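Local coordinates for 4-hydroxybutyrate CoA-transferase (Porphyromonas gingivalis, PDB 3EH7), which probably transfers coenzyme A from an acyl-CoA to a carboxylate such as acetate or 4-hydroxybutyrate, at residues 182-194 with 272-284. Sequence-based numbering, arbitrary orientation. Where two conformers were deposited one is given.
Sequences MADYPIYSLAKPK and TFLMGSEDVYHFI
Tyr281 OH donates to Tyr188 O at 2.6 Å. The bond lies in the carbonyl plane, with a C=O...O angle of 154°. The same hydroxyl accepts from Gly276 N at 3.0 Å, and gripped by these two bonds it ties the extended chain of 182-194 to the turn that precedes helix 278-284. That turn also supplies Gly276 O, which takes Leu190 N at 3.0 Å from well above its carbonyl plane and meets Ser189 CA in a CA-H...O contact. A water bridges the segments, accepting from Ile187 N and donating to Glu278 OE2 at 2.6 Å. Strand 179-183 belongs to the parallel sheet and 269-271 to the mixed one, so the linker leaving the first sheet here meets the chain that follows a strand of the second. Ser277 OG bonds chiefly to Asp246 OD1; its N-cap bond from Asp279 N is weak. Packing begins at the Tyr281 ring: Ile187 CD1 sits 3.5 Å from its centroid and 6° off the normal, a CH-pi contact, while Ser277 O lies above the opposite face, displaced toward the rim. In the modelled conformer, one of two, selenomethionine Met275 crosses Leu190 at about a right angle, its CG against Leu190 CD1.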
HETATM    1  N   MSE A 182      16.617  12.556 -36.315  1.00 18.81           N
HETATM    2  CA  MSE A 182      15.505  12.155 -37.182  1.00 19.07           C
HETATM    3  C   MSE A 182      15.502  10.635 -37.419  1.00 18.93           C
HETATM    4  O   MSE A 182      16.555   9.993 -37.472  1.00 18.89           O
HETATM    5  CB  MSE A 182      15.515  12.933 -38.519  1.00 18.96           C
HETATM    6  CG  MSE A 182      15.369  14.485 -38.401  1.00 17.88           C
HETATM    7 SE   MSE A 182      13.890  15.067 -37.306  0.80 15.77          SE
HETATM    8  CE  MSE A 182      12.469  14.226 -38.381  1.00 20.06           C
ATOM      9  N   ALA A 183      14.316  10.057 -37.546  1.00 19.21           N
ATOM     10  CA  ALA A 183      14.204   8.623 -37.821  1.00 19.31           C
ATOM     11  C   ALA A 183      12.938   8.258 -38.615  1.00 19.89           C
ATOM     12  O   ALA A 183      12.004   9.049 -38.735  1.00 19.21           O
ATOM     13  CB  ALA A 183      14.269   7.850 -36.537  1.00 19.28           C
ATOM     14  N   ASP A 184      12.923   7.042 -39.153  1.00 20.78           N
ATOM     15  CA  ASP A 184      11.747   6.524 -39.860  1.00 21.59           C
ATOM     16  C   ASP A 184      11.759   4.997 -39.803  1.00 21.73           C
ATOM     17  O   ASP A 184      12.411   4.331 -40.595  1.00 21.29           O
ATOM     18  CB  ASP A 184      11.730   7.042 -41.307  1.00 21.84           C
ATOM     19  CG  ASP A 184      10.449   6.665 -42.066  1.00 24.06           C
ATOM     20  OD1 ASP A 184       9.481   6.181 -41.434  1.00 26.00           O
ATOM     21  OD2 ASP A 184      10.430   6.853 -43.308  1.00 27.05           O
ATOM     22  N   TYR A 185      11.074   4.432 -38.827  1.00 22.29           N
ATOM     23  CA  TYR A 185      11.142   2.993 -38.652  1.00 22.94           C
ATOM     24  C   TYR A 185       9.931   2.564 -37.868  1.00 23.20           C
ATOM     25  O   TYR A 185       9.411   3.344 -37.084  1.00 22.50           O
ATOM     26  CB  TYR A 185      12.443   2.553 -37.947  1.00 23.08           C
ATOM     27  CG  TYR A 185      12.633   3.106 -36.549  1.00 23.32           C
ATOM     28  CD1 TYR A 185      11.854   2.648 -35.479  1.00 25.88           C
ATOM     29  CD2 TYR A 185      13.579   4.087 -36.291  1.00 23.23           C
ATOM     30  CE1 TYR A 185      12.006   3.156 -34.201  1.00 25.12           C
ATOM     31  CE2 TYR A 185      13.735   4.618 -35.011  1.00 24.00           C
ATOM     32  CZ  TYR A 185      12.943   4.153 -33.966  1.00 25.41           C
ATOM     33  OH  TYR A 185      13.085   4.647 -32.675  1.00 24.64           O
ATOM     34  N   PRO A 186       9.467   1.331 -38.098  1.00 23.69           N
ATOM     35  CA  PRO A 186       8.326   0.871 -37.351  1.00 24.39           C
ATOM     36  C   PRO A 186       8.695   0.701 -35.879  1.00 25.22           C
ATOM     37  O   PRO A 186       9.747   0.156 -35.555  1.00 25.44           O
ATOM     38  CB  PRO A 186       7.986  -0.473 -38.012  1.00 24.09           C
ATOM     39  CG  PRO A 186       9.254  -0.904 -38.671  1.00 24.52           C
ATOM     40  CD  PRO A 186       9.858   0.376 -39.156  1.00 24.19           C
ATOM     41  N   ILE A 187       7.853   1.185 -34.983  1.00 26.24           N
ATOM     42  CA  ILE A 187       8.160   1.040 -33.562  1.00 27.00           C
ATOM     43  C   ILE A 187       7.986  -0.439 -33.180  1.00 27.67           C
ATOM     44  O   ILE A 187       7.448  -1.206 -33.971  1.00 27.70           O
ATOM     45  CB  ILE A 187       7.326   1.996 -32.694  1.00 26.98           C
ATOM     46  CG1 ILE A 187       5.850   1.620 -32.684  1.00 26.58           C
ATOM     47  CG2 ILE A 187       7.494   3.460 -33.194  1.00 26.61           C
ATOM     48  CD1 ILE A 187       5.025   2.526 -31.727  1.00 23.88           C
ATOM     49  N   TYR A 188       8.455  -0.849 -32.003  1.00 28.78           N
ATOM     50  CA  TYR A 188       8.341  -2.267 -31.602  1.00 29.58           C
ATOM     51  C   TYR A 188       6.876  -2.653 -31.531  1.00 29.84           C
ATOM     52  O   TYR A 188       6.068  -1.898 -30.994  1.00 28.45           O
ATOM     53  CB  TYR A 188       9.033  -2.561 -30.261  1.00 29.80           C
ATOM     54  CG  TYR A 188      10.541  -2.506 -30.338  1.00 31.90           C
ATOM     55  CD1 TYR A 188      11.239  -3.276 -31.260  1.00 35.14           C
ATOM     56  CD2 TYR A 188      11.275  -1.684 -29.495  1.00 35.63           C
ATOM     57  CE1 TYR A 188      12.634  -3.229 -31.347  1.00 36.58           C
ATOM     58  CE2 TYR A 188      12.676  -1.628 -29.574  1.00 36.71           C
ATOM     59  CZ  TYR A 188      13.345  -2.401 -30.495  1.00 36.70           C
ATOM     60  OH  TYR A 188      14.722  -2.347 -30.577  1.00 39.39           O
ATOM     61  N   SER A 189       6.538  -3.800 -32.125  1.00 29.85           N
ATOM     62  CA  SER A 189       5.201  -4.338 -32.054  1.00 31.19           C
ATOM     63  C   SER A 189       5.162  -5.710 -31.393  1.00 32.02           C
ATOM     64  O   SER A 189       6.169  -6.388 -31.254  1.00 32.01           O
ATOM     65  CB  SER A 189       4.568  -4.409 -33.433  1.00 31.15           C
ATOM     66  OG  SER A 189       5.311  -5.246 -34.271  1.00 32.84           O
ATOM     67  N   LEU A 190       3.968  -6.096 -30.996  1.00 33.19           N
ATOM     68  CA  LEU A 190       3.713  -7.373 -30.372  1.00 34.25           C
ATOM     69  C   LEU A 190       2.718  -8.112 -31.217  1.00 34.96           C
ATOM     70  O   LEU A 190       1.698  -7.532 -31.635  1.00 35.32           O
ATOM     71  CB  LEU A 190       3.024  -7.175 -29.040  1.00 34.42           C
ATOM     72  CG  LEU A 190       3.757  -6.690 -27.821  1.00 35.16           C
ATOM     73  CD1 LEU A 190       2.695  -6.486 -26.764  1.00 35.55           C
ATOM     74  CD2 LEU A 190       4.795  -7.697 -27.375  1.00 36.27           C
ATOM     75  N   ALA A 191       2.994  -9.390 -31.437  1.00 35.49           N
ATOM     76  CA  ALA A 191       1.996 -10.335 -31.917  1.00 36.32           C
ATOM     77  C   ALA A 191       1.253 -10.881 -30.707  1.00 36.73           C
ATOM     78  O   ALA A 191       1.835 -11.025 -29.621  1.00 36.57           O
ATOM     79  CB  ALA A 191       2.659 -11.492 -32.693  1.00 35.99           C
ATOM     80  N   LYS A 192      -0.034 -11.169 -30.895  1.00 37.49           N
ATOM     81  CA  LYS A 192      -0.849 -11.752 -29.827  1.00 38.10           C
ATOM     82  C   LYS A 192      -0.468 -13.222 -29.713  1.00 37.39           C
ATOM     83  O   LYS A 192      -0.281 -13.877 -30.722  1.00 37.63           O
ATOM     84  CB  LYS A 192      -2.352 -11.600 -30.120  1.00 38.78           C
ATOM     85  CG  LYS A 192      -2.931 -10.216 -29.760  1.00 40.35           C
ATOM     86  CD  LYS A 192      -4.226  -9.910 -30.552  1.00 42.84           C
ATOM     87  CE  LYS A 192      -5.445 -10.575 -29.929  1.00 44.51           C
ATOM     88  NZ  LYS A 192      -5.863  -9.896 -28.688  1.00 46.21           N
ATOM     89  N   PRO A 193      -0.326 -13.732 -28.474  1.00 36.92           N
ATOM     90  CA  PRO A 193       0.101 -15.113 -28.259  1.00 35.75           C
ATOM     91  C   PRO A 193      -1.037 -16.100 -28.383  1.00 34.85           C
ATOM     92  O   PRO A 193      -2.190 -15.711 -28.334  1.00 34.43           O
ATOM     93  CB  PRO A 193       0.593 -15.103 -26.823  1.00 35.98           C
ATOM     94  CG  PRO A 193      -0.271 -14.050 -26.150  1.00 36.60           C
ATOM     95  CD  PRO A 193      -0.678 -13.060 -27.207  1.00 36.52           C
ATOM     96  N   LYS A 194      -0.703 -17.380 -28.540  1.00 33.74           N
ATOM     97  CA  LYS A 194      -1.721 -18.420 -28.570  1.00 32.64           C
ATOM     98  C   LYS A 194      -2.373 -18.483 -27.184  1.00 31.28           C
ATOM     99  O   LYS A 194      -1.694 -18.374 -26.168  1.00 31.86           O
ATOM    100  CB  LYS A 194      -1.122 -19.781 -28.989  1.00 32.60           C
ATOM    101  N   THR A 272      -1.106   5.069 -19.699  1.00 19.13           N
ATOM    102  CA  THR A 272       0.162   5.790 -19.568  1.00 18.83           C
ATOM    103  C   THR A 272       1.184   5.357 -20.599  1.00 19.71           C
ATOM    104  O   THR A 272       2.047   6.144 -20.948  1.00 20.89           O
ATOM    105  CB  THR A 272       0.701   5.762 -18.106  1.00 19.34           C
ATOM    106  OG1 THR A 272       1.658   6.811 -17.921  1.00 18.61           O
ATOM    107  CG2 THR A 272       1.305   4.406 -17.694  1.00 18.53           C
ATOM    108  N   PHE A 273       1.059   4.136 -21.139  1.00 20.25           N
ATOM    109  CA  PHE A 273       1.845   3.683 -22.297  1.00 19.78           C
ATOM    110  C   PHE A 273       1.037   2.647 -23.094  1.00 20.91           C
ATOM    111  O   PHE A 273      -0.001   2.130 -22.627  1.00 18.69           O
ATOM    112  CB  PHE A 273       3.268   3.197 -21.904  1.00 20.27           C
ATOM    113  CG  PHE A 273       3.345   1.782 -21.338  1.00 19.96           C
ATOM    114  CD1 PHE A 273       3.101   1.540 -19.980  1.00 22.36           C
ATOM    115  CD2 PHE A 273       3.684   0.709 -22.148  1.00 19.26           C
ATOM    116  CE1 PHE A 273       3.175   0.249 -19.427  1.00 21.98           C
ATOM    117  CE2 PHE A 273       3.750  -0.623 -21.615  1.00 20.53           C
ATOM    118  CZ  PHE A 273       3.510  -0.843 -20.251  1.00 22.21           C
ATOM    119  N   LEU A 274       1.483   2.402 -24.326  1.00 21.56           N
ATOM    120  CA  LEU A 274       0.762   1.506 -25.256  1.00 22.75           C
ATOM    121  C   LEU A 274       1.748   0.627 -25.980  1.00 23.64           C
ATOM    122  O   LEU A 274       2.882   1.041 -26.235  1.00 23.29           O
ATOM    123  CB  LEU A 274       0.003   2.308 -26.306  1.00 21.97           C
ATOM    124  CG  LEU A 274      -1.042   3.271 -25.778  1.00 23.06           C
ATOM    125  CD1 LEU A 274      -1.529   4.190 -26.877  1.00 21.23           C
ATOM    126  CD2 LEU A 274      -2.206   2.506 -25.104  1.00 21.76           C
HETATM  127  N   MSE A 275       1.318  -0.596 -26.283  1.00 24.70           N
HETATM  128  CA  MSE A 275       2.093  -1.515 -27.114  0.50 24.58           C
HETATM  129  C   MSE A 275       1.171  -2.542 -27.767  1.00 25.48           C
HETATM  130  O   MSE A 275       0.238  -3.033 -27.130  1.00 25.81           O
HETATM  131  CB  MSE A 275       3.152  -2.226 -26.272  0.50 24.36           C
HETATM  132  CG  MSE A 275       3.970  -3.230 -27.059  0.50 23.11           C
HETATM  133 SE   MSE A 275       5.612  -3.719 -26.174  0.40 21.02          SE
HETATM  134  CE  MSE A 275       5.338  -2.814 -24.492  0.50 20.90           C
ATOM    135  N   GLY A 276       1.428  -2.858 -29.029  1.00 25.69           N
ATOM    136  CA  GLY A 276       0.600  -3.822 -29.744  1.00 26.37           C
ATOM    137  C   GLY A 276       1.053  -3.933 -31.168  1.00 26.34           C
ATOM    138  O   GLY A 276       2.213  -3.699 -31.459  1.00 27.02           O
ATOM    139  N   SER A 277       0.137  -4.280 -32.062  1.00 26.91           N
ATOM    140  CA  SER A 277       0.465  -4.439 -33.458  1.00 27.36           C
ATOM    141  C   SER A 277       0.504  -3.081 -34.135  1.00 28.58           C
ATOM    142  O   SER A 277       0.095  -2.061 -33.572  1.00 27.93           O
ATOM    143  CB  SER A 277      -0.565  -5.325 -34.165  1.00 27.05           C
ATOM    144  OG  SER A 277      -1.790  -4.629 -34.321  1.00 25.14           O
ATOM    145  N   GLU A 278       0.979  -3.087 -35.374  1.00 29.96           N
ATOM    146  CA  GLU A 278       0.957  -1.891 -36.204  1.00 31.07           C
ATOM    147  C   GLU A 278      -0.465  -1.340 -36.300  1.00 31.35           C
ATOM    148  O   GLU A 278      -0.677  -0.127 -36.374  1.00 31.84           O
ATOM    149  CB  GLU A 278       1.549  -2.196 -37.583  1.00 31.72           C
ATOM    150  CG  GLU A 278       2.302  -1.031 -38.216  1.00 34.75           C
ATOM    151  CD  GLU A 278       3.209  -0.258 -37.239  1.00 38.94           C
ATOM    152  OE1 GLU A 278       3.923  -0.878 -36.382  1.00 42.58           O
ATOM    153  OE2 GLU A 278       3.191   0.992 -37.334  1.00 41.56           O
ATOM    154  N   ASP A 279      -1.445  -2.228 -36.240  1.00 31.53           N
ATOM    155  CA  ASP A 279      -2.837  -1.821 -36.251  1.00 31.73           C
ATOM    156  C   ASP A 279      -3.203  -0.939 -35.068  1.00 30.98           C
ATOM    157  O   ASP A 279      -3.917   0.047 -35.243  1.00 31.10           O
ATOM    158  CB  ASP A 279      -3.745  -3.044 -36.261  1.00 32.39           C
ATOM    159  CG  ASP A 279      -5.199  -2.687 -36.394  1.00 33.90           C
ATOM    160  OD1 ASP A 279      -5.543  -1.693 -37.070  1.00 38.00           O
ATOM    161  OD2 ASP A 279      -6.018  -3.411 -35.811  1.00 37.26           O
ATOM    162  N   VAL A 280      -2.744  -1.289 -33.864  1.00 30.18           N
ATOM    163  CA  VAL A 280      -3.033  -0.462 -32.678  1.00 29.17           C
ATOM    164  C   VAL A 280      -2.460   0.946 -32.839  1.00 28.57           C
ATOM    165  O   VAL A 280      -3.129   1.942 -32.512  1.00 28.39           O
ATOM    166  CB  VAL A 280      -2.490  -1.095 -31.376  1.00 29.63           C
ATOM    167  CG1 VAL A 280      -2.405  -0.066 -30.257  1.00 29.33           C
ATOM    168  CG2 VAL A 280      -3.377  -2.247 -30.966  1.00 28.73           C
ATOM    169  N   TYR A 281      -1.234   1.010 -33.355  1.00 27.24           N
ATOM    170  CA  TYR A 281      -0.544   2.254 -33.541  1.00 27.07           C
ATOM    171  C   TYR A 281      -1.228   3.157 -34.582  1.00 27.82           C
ATOM    172  O   TYR A 281      -1.192   4.370 -34.429  1.00 28.01           O
ATOM    173  CB  TYR A 281       0.916   1.997 -33.904  1.00 26.45           C
ATOM    174  CG  TYR A 281       1.659   1.138 -32.893  1.00 24.56           C
ATOM    175  CD1 TYR A 281       1.391   1.231 -31.531  1.00 23.35           C
ATOM    176  CD2 TYR A 281       2.632   0.242 -33.305  1.00 24.54           C
ATOM    177  CE1 TYR A 281       2.078   0.434 -30.603  1.00 25.40           C
ATOM    178  CE2 TYR A 281       3.315  -0.545 -32.400  1.00 23.87           C
ATOM    179  CZ  TYR A 281       3.034  -0.444 -31.047  1.00 24.82           C
ATOM    180  OH  TYR A 281       3.711  -1.214 -30.141  1.00 23.76           O
ATOM    181  N   HIS A 282      -1.854   2.569 -35.609  1.00 27.94           N
ATOM    182  CA  HIS A 282      -2.688   3.334 -36.556  1.00 28.71           C
ATOM    183  C   HIS A 282      -4.004   3.795 -35.902  1.00 27.73           C
ATOM    184  O   HIS A 282      -4.389   4.938 -36.040  1.00 27.38           O
ATOM    185  CB  HIS A 282      -2.976   2.522 -37.834  1.00 29.28           C
ATOM    186  CG  HIS A 282      -3.912   3.205 -38.787  1.00 32.91           C
ATOM    187  ND1 HIS A 282      -5.212   2.784 -38.987  1.00 37.05           N
ATOM    188  CD2 HIS A 282      -3.749   4.300 -39.574  1.00 36.43           C
ATOM    189  CE1 HIS A 282      -5.799   3.566 -39.878  1.00 37.03           C
ATOM    190  NE2 HIS A 282      -4.937   4.499 -40.244  1.00 37.76           N
ATOM    191  N   PHE A 283      -4.670   2.910 -35.170  1.00 26.88           N
ATOM    192  CA  PHE A 283      -5.920   3.258 -34.497  1.00 26.65           C
ATOM    193  C   PHE A 283      -5.787   4.452 -33.509  1.00 27.18           C
ATOM    194  O   PHE A 283      -6.703   5.276 -33.395  1.00 27.00           O
ATOM    195  CB  PHE A 283      -6.468   2.025 -33.782  1.00 26.73           C
ATOM    196  CG  PHE A 283      -7.617   2.305 -32.875  1.00 25.56           C
ATOM    197  CD1 PHE A 283      -8.895   2.397 -33.376  1.00 25.27           C
ATOM    198  CD2 PHE A 283      -7.415   2.462 -31.507  1.00 27.41           C
ATOM    199  CE1 PHE A 283      -9.961   2.653 -32.552  1.00 24.23           C
ATOM    200  CE2 PHE A 283      -8.484   2.720 -30.658  1.00 25.84           C
ATOM    201  CZ  PHE A 283      -9.773   2.805 -31.199  1.00 24.38           C
ATOM    202  N   ILE A 284      -4.652   4.552 -32.815  1.00 26.47           N
ATOM    203  CA  ILE A 284      -4.475   5.600 -31.808  1.00 26.70           C
ATOM    204  C   ILE A 284      -3.984   6.922 -32.403  1.00 27.30           C
ATOM    205  O   ILE A 284      -4.071   7.950 -31.748  1.00 27.85           O
ATOM    206  CB  ILE A 284      -3.489   5.176 -30.674  1.00 26.70           C
ATOM    207  CG1 ILE A 284      -2.044   5.100 -31.221  1.00 27.11           C
ATOM    208  CG2 ILE A 284      -3.984   3.881 -30.014  1.00 23.91           C
ATOM    209  CD1 ILE A 284      -1.015   4.527 -30.268  1.00 28.72           C
TER
HETATM  210  O   HOH W   1       5.321   1.921 -36.131  1.00 30.30           O